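Local coordinates for Endonuclease/exonuclease/phosphatase domain-containing protein (Enterococcus faecalis, PDB 3L1W) that is of unknown function but belongs to the endonuclease/exonuclease/phosphatase family and may have 3'-5' RNA exonuclease activity, at residues T5-V10 and S240-L245; Q226-T231 and P244-V249; T59-E64 and I111-L116. All blocks are in the same frame, centred on the assembly; numbering follows the deposited sequence. Where two conformers were deposited one is given.

Contact 1 (T5-V10 and S240-L245)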
loop_
_atom_site.group_PDB
_atom_site.type_symbol
_atom_site.label_atom_id
_atom_site.label_comp_id
_atom_site.label_asym_id
_atom_site.label_seq_id
_atom_site.Cartn_x
_atom_site.Cartn_y
_atom_site.Cartn_z
ATOM N N THR A 5 2.445 -12.779 -3.462
ATOM C CA THR A 5 1.610 -13.960 -3.587
ATOM C C THR A 5 0.265 -13.635 -2.935
ATOM O O THR A 5 0.200 -12.922 -1.936
ATOM C CB THR A 5 2.277 -15.214 -2.970
ATOM O OG1 THR A 5 1.385 -16.335 -3.061
ATOM C CG2 THR A 5 2.646 -14.983 -1.502
ATOM N N TYR A 6 -0.817 -14.143 -3.515
ATOM C CA TYR A 6 -2.149 -13.793 -3.029
ATOM C C TYR A 6 -3.100 -14.943 -3.316
ATOM O O TYR A 6 -3.365 -15.274 -4.482
ATOM C CB TYR A 6 -2.615 -12.521 -3.746
ATOM C CG TYR A 6 -3.837 -11.812 -3.184
ATOM C CD1 TYR A 6 -4.310 -12.070 -1.896
ATOM C CD2 TYR A 6 -4.504 -10.853 -3.947
ATOM C CE1 TYR A 6 -5.415 -11.389 -1.392
ATOM C CE2 TYR A 6 -5.598 -10.173 -3.452
ATOM C CZ TYR A 6 -6.056 -10.443 -2.181
ATOM O OH TYR A 6 -7.163 -9.752 -1.717
ATOM N N ASN A 7 -3.579 -15.576 -2.252
ATOM C CA ASN A 7 -4.633 -16.560 -2.363
ATOM C C ASN A 7 -5.934 -15.779 -2.351
ATOM O O ASN A 7 -6.284 -15.168 -1.330
ATOM C CB ASN A 7 -4.560 -17.541 -1.185
ATOM C CG ASN A 7 -5.651 -18.598 -1.229
ATOM O OD1 ASN A 7 -6.778 -18.332 -1.634
ATOM N ND2 ASN A 7 -5.318 -19.809 -0.802
ATOM N N VAL A 8 -6.637 -15.786 -3.490
ATOM C CA VAL A 8 -7.777 -14.888 -3.672
ATOM C C VAL A 8 -9.118 -15.483 -3.293
ATOM O O VAL A 8 -10.146 -14.823 -3.476
ATOM C CB VAL A 8 -7.841 -14.308 -5.113
ATOM C CG1 VAL A 8 -6.575 -13.506 -5.420
ATOM C CG2 VAL A 8 -8.082 -15.418 -6.147
ATOM N N ARG A 9 -9.089 -16.706 -2.745
ATOM C CA ARG A 9 -10.284 -17.460 -2.321
ATOM C C ARG A 9 -11.139 -17.969 -3.485
ATOM O O ARG A 9 -11.694 -17.191 -4.274
ATOM C CB ARG A 9 -11.125 -16.663 -1.309
ATOM C CG ARG A 9 -12.480 -17.296 -0.957
ATOM C CD ARG A 9 -12.363 -18.580 -0.143
ATOM N NE ARG A 9 -13.682 -18.945 0.389
ATOM C CZ ARG A 9 -13.932 -20.030 1.112
ATOM N NH1 ARG A 9 -12.956 -20.878 1.399
ATOM N NH2 ARG A 9 -15.171 -20.263 1.552
ATOM N N VAL A 10 -11.243 -19.286 -3.580
ATOM C CA VAL A 10 -11.949 -19.921 -4.684
ATOM C C VAL A 10 -13.404 -19.437 -4.704
ATOM O O VAL A 10 -14.001 -19.197 -3.656
ATOM C CB VAL A 10 -11.881 -21.467 -4.568
ATOM C CG1 VAL A 10 -12.732 -21.964 -3.406
ATOM C CG2 VAL A 10 -12.307 -22.132 -5.869
ATOM N N SER A 240 -10.144 -10.883 0.168
ATOM C CA SER A 240 -9.959 -12.331 0.241
ATOM C C SER A 240 -9.843 -12.711 1.710
ATOM O O SER A 240 -9.704 -11.819 2.565
ATOM C CB SER A 240 -8.686 -12.773 -0.491
ATOM O OG SER A 240 -8.506 -14.185 -0.341
ATOM N N ASP A 241 -9.900 -14.011 2.016
ATOM C CA ASP A 241 -9.688 -14.452 3.394
ATOM C C ASP A 241 -8.205 -14.603 3.735
ATOM O O ASP A 241 -7.852 -14.955 4.864
ATOM C CB ASP A 241 -10.503 -15.716 3.757
ATOM C CG ASP A 241 -10.237 -16.901 2.830
ATOM O OD1 ASP A 241 -9.476 -16.778 1.848
ATOM O OD2 ASP A 241 -10.824 -17.974 3.098
ATOM N N HIS A 242 -7.344 -14.330 2.749
ATOM C CA HIS A 242 -5.917 -14.121 2.999
ATOM C C HIS A 242 -5.559 -12.669 2.718
ATOM O O HIS A 242 -6.173 -12.033 1.862
ATOM C CB HIS A 242 -5.066 -14.948 2.034
ATOM C CG HIS A 242 -5.224 -16.426 2.176
ATOM N ND1 HIS A 242 -4.160 -17.262 2.451
ATOM C CD2 HIS A 242 -6.303 -17.226 2.013
ATOM C CE1 HIS A 242 -4.589 -18.512 2.492
ATOM N NE2 HIS A 242 -5.882 -18.518 2.216
ATOM N N PHE A 243 -4.534 -12.165 3.391
ATOM C CA PHE A 243 -3.884 -10.927 2.944
ATOM C C PHE A 243 -2.877 -11.284 1.859
ATOM O O PHE A 243 -2.234 -12.329 1.932
ATOM C CB PHE A 243 -3.092 -10.282 4.087
ATOM C CG PHE A 243 -3.929 -9.852 5.252
ATOM C CD1 PHE A 243 -5.130 -9.196 5.045
ATOM C CD2 PHE A 243 -3.497 -10.072 6.558
ATOM C CE1 PHE A 243 -5.905 -8.775 6.126
ATOM C CE2 PHE A 243 -4.259 -9.647 7.644
ATOM C CZ PHE A 243 -5.464 -9.002 7.428
ATOM N N PRO A 244 -2.709 -10.403 0.857
ATOM C CA PRO A 244 -1.536 -10.560 -0.007
ATOM C C PRO A 244 -0.257 -10.437 0.815
ATOM O O PRO A 244 -0.200 -9.715 1.831
ATOM C CB PRO A 244 -1.630 -9.358 -0.971
ATOM C CG PRO A 244 -3.058 -8.879 -0.867
ATOM C CD PRO A 244 -3.499 -9.209 0.529
ATOM N N LEU A 245 0.781 -11.121 0.352
ATOM C CA LEU A 245 2.094 -11.055 0.968
ATOM C C LEU A 245 3.022 -10.578 -0.126
ATOM O O LEU A 245 3.045 -11.158 -1.214
ATOM C CB LEU A 245 2.518 -12.454 1.439
ATOM C CG LEU A 245 3.921 -12.661 2.000
ATOM C CD1 LEU A 245 4.164 -11.748 3.196
ATOM C CD2 LEU A 245 4.100 -14.145 2.396
HETATM O O HOH W 1 -7.360 -9.625 1.034
HETATM O O HOH W 2 -2.260 -14.660 0.175
HETATM O O HOH W 3 -8.738 -18.945 0.463
#

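Contact 2 (Q226-T231 and P244-V249). With FMT (formic acid), chain T.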
loop_
_atom_site.group_PDB
_atom_site.type_symbol
_atom_site.label_atom_id
_atom_site.label_comp_id
_atom_site.label_asym_id
_atom_site.label_seq_id
_atom_site.Cartn_x
_atom_site.Cartn_y
_atom_site.Cartn_z
ATOM N N GLN A 226 12.713 -5.824 1.856
ATOM C CA GLN A 226 11.605 -5.709 2.784
ATOM C C GLN A 226 10.465 -6.627 2.371
ATOM O O GLN A 226 10.439 -7.161 1.258
ATOM C CB GLN A 226 11.111 -4.275 2.860
ATOM C CG GLN A 226 10.605 -3.745 1.546
ATOM C CD GLN A 226 9.913 -2.412 1.711
ATOM O OE1 GLN A 226 8.686 -2.348 1.775
ATOM N NE2 GLN A 226 10.694 -1.342 1.792
ATOM N N THR A 227 9.569 -6.871 3.316
ATOM C CA THR A 227 8.397 -7.691 3.062
ATOM C C THR A 227 7.205 -7.004 3.713
ATOM O O THR A 227 7.380 -6.145 4.577
ATOM C CB THR A 227 8.541 -9.116 3.638
ATOM O OG1 THR A 227 8.854 -9.038 5.034
ATOM C CG2 THR A 227 9.665 -9.882 2.923
ATOM N N ALA A 228 6.001 -7.374 3.288
ATOM C CA ALA A 228 4.787 -6.832 3.902
ATOM C C ALA A 228 3.596 -7.757 3.732
ATOM O O ALA A 228 3.481 -8.464 2.727
ATOM C CB ALA A 228 4.457 -5.451 3.319
ATOM N N SER A 229 2.704 -7.743 4.719
ATOM C CA SER A 229 1.383 -8.351 4.582
ATOM C C SER A 229 0.408 -7.192 4.416
ATOM O O SER A 229 0.384 -6.284 5.249
ATOM C CB SER A 229 1.018 -9.157 5.827
ATOM O OG SER A 229 1.837 -10.311 5.945
ATOM N N LEU A 230 -0.398 -7.220 3.356
ATOM C CA LEU A 230 -1.205 -6.055 2.982
ATOM C C LEU A 230 -2.634 -6.173 3.512
ATOM O O LEU A 230 -3.349 -7.108 3.178
ATOM C CB LEU A 230 -1.219 -5.916 1.452
ATOM C CG LEU A 230 0.186 -5.848 0.838
ATOM C CD1 LEU A 230 0.119 -5.790 -0.681
ATOM C CD2 LEU A 230 0.955 -4.635 1.390
ATOM N N THR A 231 -3.040 -5.225 4.355
ATOM C CA THR A 231 -4.334 -5.312 5.042
ATOM C C THR A 231 -5.439 -4.496 4.373
ATOM O O THR A 231 -6.430 -4.131 5.013
ATOM C CB THR A 231 -4.213 -4.901 6.541
ATOM O OG1 THR A 231 -3.787 -3.539 6.637
ATOM C CG2 THR A 231 -3.188 -5.796 7.259
ATOM N N PRO A 244 -2.709 -10.403 0.857
ATOM C CA PRO A 244 -1.536 -10.560 -0.007
ATOM C C PRO A 244 -0.257 -10.437 0.815
ATOM O O PRO A 244 -0.200 -9.715 1.831
ATOM C CB PRO A 244 -1.630 -9.358 -0.971
ATOM C CG PRO A 244 -3.058 -8.879 -0.867
ATOM C CD PRO A 244 -3.499 -9.209 0.529
ATOM N N LEU A 245 0.781 -11.121 0.352
ATOM C CA LEU A 245 2.094 -11.055 0.968
ATOM C C LEU A 245 3.022 -10.578 -0.126
ATOM O O LEU A 245 3.045 -11.158 -1.214
ATOM C CB LEU A 245 2.518 -12.454 1.439
ATOM C CG LEU A 245 3.921 -12.661 2.000
ATOM C CD1 LEU A 245 4.164 -11.748 3.196
ATOM C CD2 LEU A 245 4.100 -14.145 2.396
ATOM N N GLU A 246 3.766 -9.514 0.139
ATOM C CA GLU A 246 4.697 -9.009 -0.856
ATOM C C GLU A 246 6.142 -8.951 -0.365
ATOM O O GLU A 246 6.409 -8.983 0.840
ATOM C CB GLU A 246 4.236 -7.649 -1.387
ATOM C CG GLU A 246 4.371 -6.507 -0.403
ATOM C CD GLU A 246 4.307 -5.142 -1.090
ATOM O OE1 GLU A 246 3.450 -4.938 -1.978
ATOM O OE2 GLU A 246 5.127 -4.271 -0.746
ATOM N N ALA A 247 7.072 -8.933 -1.312
ATOM C CA ALA A 247 8.483 -8.755 -0.996
ATOM C C ALA A 247 9.122 -7.835 -2.020
ATOM O O ALA A 247 8.701 -7.775 -3.174
ATOM C CB ALA A 247 9.212 -10.101 -0.977
ATOM N N GLU A 248 10.140 -7.109 -1.588
ATOM C CA GLU A 248 11.015 -6.412 -2.512
ATOM C C GLU A 248 12.359 -7.142 -2.506
ATOM O O GLU A 248 12.953 -7.350 -1.444
ATOM C CB GLU A 248 11.187 -4.952 -2.102
ATOM C CG GLU A 248 11.901 -4.144 -3.160
ATOM C CD GLU A 248 12.186 -2.721 -2.739
ATOM O OE1 GLU A 248 11.675 -2.291 -1.685
ATOM O OE2 GLU A 248 12.927 -2.036 -3.472
ATOM N N VAL A 249 12.814 -7.556 -3.688
ATOM C CA VAL A 249 14.024 -8.362 -3.812
ATOM C C VAL A 249 14.965 -7.797 -4.877
ATOM O O VAL A 249 14.549 -7.055 -5.762
ATOM C CB VAL A 249 13.708 -9.841 -4.172
ATOM C CG1 VAL A 249 12.896 -10.520 -3.068
ATOM C CG2 VAL A 249 12.964 -9.927 -5.486
HETATM C C FMT T . -0.555 -2.290 7.934
HETATM O O1 FMT T . 0.106 -2.660 8.905
HETATM O O2 FMT T . -1.750 -2.550 7.760
HETATM O O HOH W 4 7.513 -4.914 0.404
HETATM O O HOH W 5 13.125 -0.892 0.272
#

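Contact 3 (T59-E64 and I111-L116). With EDO (1,2-ethanediol), chain K.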
loop_
_atom_site.group_PDB
_atom_site.type_symbol
_atom_site.label_atom_id
_atom_site.label_comp_id
_atom_site.label_asym_id
_atom_site.label_seq_id
_atom_site.Cartn_x
_atom_site.Cartn_y
_atom_site.Cartn_z
ATOM N N THR A 59 -0.406 -9.581 -17.539
ATOM C CA THR A 59 -0.415 -10.802 -18.336
ATOM C C THR A 59 -0.627 -11.952 -17.363
ATOM O O THR A 59 -0.124 -11.913 -16.241
ATOM C CB THR A 59 0.912 -10.955 -19.098
ATOM O OG1 THR A 59 1.062 -9.844 -19.989
ATOM C CG2 THR A 59 0.922 -12.241 -19.927
ATOM N N CYS A 60 -1.400 -12.951 -17.782
ATOM C CA CYS A 60 -1.792 -14.058 -16.918
ATOM C C CYS A 60 -1.388 -15.405 -17.491
ATOM O O CYS A 60 -1.865 -15.803 -18.553
ATOM C CB CYS A 60 -3.309 -14.048 -16.724
ATOM S SG CYS A 60 -3.916 -15.358 -15.642
ATOM N N LEU A 61 -0.501 -16.089 -16.779
ATOM C CA LEU A 61 -0.180 -17.482 -17.027
ATOM C C LEU A 61 -1.036 -18.295 -16.069
ATOM O O LEU A 61 -1.113 -17.977 -14.889
ATOM C CB LEU A 61 1.289 -17.718 -16.697
ATOM C CG LEU A 61 1.738 -19.167 -16.547
ATOM C CD1 LEU A 61 1.755 -19.858 -17.910
ATOM C CD2 LEU A 61 3.119 -19.202 -15.903
ATOM N N SER A 62 -1.689 -19.344 -16.558
ATOM C CA SER A 62 -2.520 -20.139 -15.659
ATOM C C SER A 62 -2.540 -21.612 -16.022
ATOM O O SER A 62 -2.181 -21.995 -17.131
ATOM C CB SER A 62 -3.956 -19.611 -15.605
ATOM O OG SER A 62 -4.640 -19.864 -16.821
ATOM N N ALA A 63 -2.967 -22.425 -15.062
ATOM C CA ALA A 63 -3.122 -23.865 -15.257
ATOM C C ALA A 63 -4.085 -24.332 -14.186
ATOM O O ALA A 63 -4.249 -23.661 -13.167
ATOM C CB ALA A 63 -1.785 -24.571 -15.120
ATOM N N GLU A 64 -4.754 -25.453 -14.408
ATOM C CA GLU A 64 -5.717 -25.910 -13.410
ATOM C C GLU A 64 -5.546 -27.390 -13.097
ATOM O O GLU A 64 -4.900 -28.115 -13.848
ATOM C CB GLU A 64 -7.152 -25.525 -13.786
ATOM C CG GLU A 64 -7.575 -25.958 -15.169
ATOM C CD GLU A 64 -7.778 -27.449 -15.259
ATOM O OE1 GLU A 64 -8.542 -27.986 -14.429
ATOM O OE2 GLU A 64 -7.177 -28.076 -16.156
ATOM N N ILE A 111 -1.604 -29.006 -8.197
ATOM C CA ILE A 111 -0.564 -28.735 -9.169
ATOM C C ILE A 111 0.405 -27.694 -8.647
ATOM O O ILE A 111 0.115 -26.961 -7.697
ATOM C CB ILE A 111 -1.134 -28.242 -10.511
ATOM C CG1 ILE A 111 -1.931 -26.952 -10.317
ATOM C CG2 ILE A 111 -1.996 -29.335 -11.164
ATOM C CD1 ILE A 111 -2.098 -26.152 -11.604
ATOM N N ALA A 112 1.575 -27.654 -9.262
ATOM C CA ALA A 112 2.444 -26.498 -9.143
ATOM C C ALA A 112 2.557 -25.872 -10.515
ATOM O O ALA A 112 2.601 -26.569 -11.535
ATOM C CB ALA A 112 3.816 -26.888 -8.615
ATOM N N LEU A 113 2.600 -24.546 -10.530
ATOM C CA LEU A 113 2.730 -23.780 -11.761
ATOM C C LEU A 113 4.027 -23.002 -11.637
ATOM O O LEU A 113 4.252 -22.325 -10.635
ATOM C CB LEU A 113 1.549 -22.806 -11.893
ATOM C CG LEU A 113 1.576 -21.792 -13.047
ATOM C CD1 LEU A 113 1.616 -22.496 -14.404
ATOM C CD2 LEU A 113 0.407 -20.788 -12.975
ATOM N N TRP A 114 4.890 -23.088 -12.644
ATOM C CA TRP A 114 6.157 -22.367 -12.579
ATOM C C TRP A 114 6.422 -21.564 -13.852
ATOM O O TRP A 114 5.826 -21.817 -14.913
ATOM C CB TRP A 114 7.308 -23.349 -12.299
ATOM C CG TRP A 114 7.455 -24.380 -13.385
ATOM C CD1 TRP A 114 6.867 -25.611 -13.437
ATOM C CD2 TRP A 114 8.230 -24.256 -14.585
ATOM N NE1 TRP A 114 7.224 -26.257 -14.597
ATOM C CE2 TRP A 114 8.063 -25.447 -15.315
ATOM C CE3 TRP A 114 9.043 -23.247 -15.111
ATOM C CZ2 TRP A 114 8.686 -25.661 -16.546
ATOM C CZ3 TRP A 114 9.659 -23.459 -16.328
ATOM C CH2 TRP A 114 9.481 -24.658 -17.034
ATOM N N GLY A 115 7.309 -20.584 -13.730
ATOM C CA GLY A 115 7.752 -19.803 -14.871
ATOM C C GLY A 115 9.211 -19.428 -14.731
ATOM O O GLY A 115 9.695 -19.159 -13.623
ATOM N N LEU A 116 9.920 -19.440 -15.854
ATOM C CA LEU A 116 11.276 -18.921 -15.908
ATOM C C LEU A 116 11.164 -17.534 -16.516
ATOM O O LEU A 116 10.621 -17.370 -17.614
ATOM C CB LEU A 116 12.166 -19.825 -16.765
ATOM C CG LEU A 116 13.668 -19.539 -16.689
ATOM C CD1 LEU A 116 14.206 -19.854 -15.290
ATOM C CD2 LEU A 116 14.419 -20.333 -17.753
HETATM C C1 EDO K . 8.300 -30.539 -15.453
HETATM O O1 EDO K . 9.707 -30.254 -15.423
HETATM C C2 EDO K . 7.547 -29.362 -14.847
HETATM O O2 EDO K . 6.533 -28.874 -15.733
#

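Contact 1 (T5-V10 and S240-L245)
Asn7 lies flat on the imidazole of His242: its CB sits over the ring centre, 3.5 Å from the centroid, and the amide plane is tilted only 11° from the ring. The amide reaches this position because CG is anti to the backbone N (chi1 179°), extending the side chain along the face toward NE2. Asn7 ND2 does not bond to His242 NE2; it donates to Asp166 and Glu43, while His242 ND1 is held by Asp215. On the oxygen side, Asn7 OD1 accepts from Arg9 N at 3.0 Å, an Asx turn that bends the chain as the strand ends. Water 3 also binds OD1 and links it to OD1 of Asp241.

Tyr6 and Pro244 run side by side, pointing the same way, with Pro244 CG over the ring at 3.5 Å from its centroid, a CH-pi contact. Val8 CG1 touches the opposite face nearer the rim, and His242 O meets the edge in plane, 3.4 Å from Tyr6 CE1. Water 1 ties the phenol OH to Ser240 N and His242 O.

Ser240 OG donates to Asn7 O at 2.6 Å, on a lone pair in the carbonyl plane. Arg9 crosses Asp241 at about a right angle; NH1 is 4.0 Å from OD2, a long, purely electrostatic salt bridge, and NE pairs more strongly with Asp15. Farther back, Thr5 and Leu245 form an antiparallel hydrogen-bonded pair, with Thr5 N to Leu245 O at 2.8 Å.

A strand-end asparagine stacked on the histidine of a Ser-Asp-His sequence, itself paired with an aspartate, is the pattern of the DNase I-like active site; by analogy with relatives, His242 is probably the catalytic histidine, and its bond to Asp215 would polarise it.

Contact 2 (Q226-T231 and P244-V249)
Neighbouring antiparallel strands of the larger sheet of the DNase I-like sandwich meet here, strand 226-229 against strand 245-249, their axes 4.6 Å apart at closest and their directions 168° apart. Ala228 and Glu246 form a hydrogen-bonded pair: Glu246 N reaches Ala228 O at 2.8 Å almost along the C=O axis, whereas Ala228 N approaches Glu246 O from above the carbonyl plane at 3.0 Å. Glu248 N to Gln226 O, 2.9 Å, continues the ladder. Leu230 N donates to Pro244 O at 2.9 Å, in the carbonyl plane.

Strand 245-251 lies between 2-7 and 222-229, so its other edge bonds to Thr5 and Ile3. On the face bearing Thr227, Ser229, Leu245 and Ala247, Thr227 OG1 and Ser229 OG bond to His192 and Pro195 O; Leu245 CD1 folds back to 3.4 Å from Ala228 O, and Thr227 CG2 lies 3.9 Å from Ala247 CB. On the other face, with Gln226, Ala228 and Glu248, Glu246 extends from the crowded rotamer over Ala228, its carboxylate held by Lys2 and Trp36. Water 4 bridges its OE2 to Gln226 OE1, and water 5 joins Gln226 NE2 to Glu248 OE1. Phe33 of the second subunit packs on Gln226, Ala228 and Glu246. Thr231 OG1 donates to a formate, probably from the crystallisation liquor, that Ser233 N of the second subunit also binds. Leu230 crosses Pro244 at about a right angle, CD1 to CB 4.0 Å.

Contact 3 (T59-E64 and I111-L116)
Strands 59-64 and 111-116 run nearly antiparallel, 163° between their directions, yet their axes come no nearer than 7.8 Å: the spacing is that of layers meeting through side chains, not of partners in one sheet. Leu61 and Ala63 point toward strand 111-116, and Ile111 and Leu113 point back.

Leu61 and Leu113 slide past each other in opposite directions, both with CG anti to the backbone N, so that their branched ends lie alongside, Leu61 CD2 to Leu113 CD1 at 3.9 Å. The second methyl of Leu113, CD2, turns to the opposing backbone and sits 3.7 Å from Leu61 O. Leu61 CD2 also reaches over the backbone of the other strand, 3.9 Å from Trp114 O, at the approach to Gly115.

Strand 59-64 is an outermost strand of the seven-stranded sheet within this chain, whereas 111-119 is the second strand of the six-stranded one, so these residues join the two sheets of the DNase I-like sandwich near one margin. Thr88 and Tyr90 of strand 83-92 flank the same layer, touching Leu61 and Ala63.

Ala63 CB touches two methyls, Ile111 CD1 at 3.9 Å and Leu113 CD1 at 4.0 Å. Ile111 holds CG1 in the crowded position between backbone N and carbonyl carbon (chi1 60°), and its CD1 then extends to 3.6 Å from Ala63 O. Glu64 points away and its OE1 accepts from the backbone N of Glu66 and Gly71, tying both ends of the loop that leads to strand 73-78. On the reverse side of strand 111-116, Trp114 points away from strand 59-64, and NE1 donates to O2 of an ethanediol at 2.9 Å, a nearly straight bond (168°) in the ring plane, the ligand probably coming from the crystallisation liquor.

Contacts 1 and 2 share Pro244 and Leu245 and flank the same strand, 245-251, which pairs with 2-7 on one edge and 222-229 on the other; they also touch through Phe243 and Leu230. Both are buried, but contact 1 becomes a polar cluster of stacked, charged and water-bridged groups where the strands give way to the loops of the probable active site, whereas contact 2 is mainly a backbone ladder, one face of which meets the second subunit. Contact 3, partly buried and about 16 Å from contact 1 between centres, reaches the same sheet at its far edge. It works between sheets, with aliphatic packing instead of strand pairing.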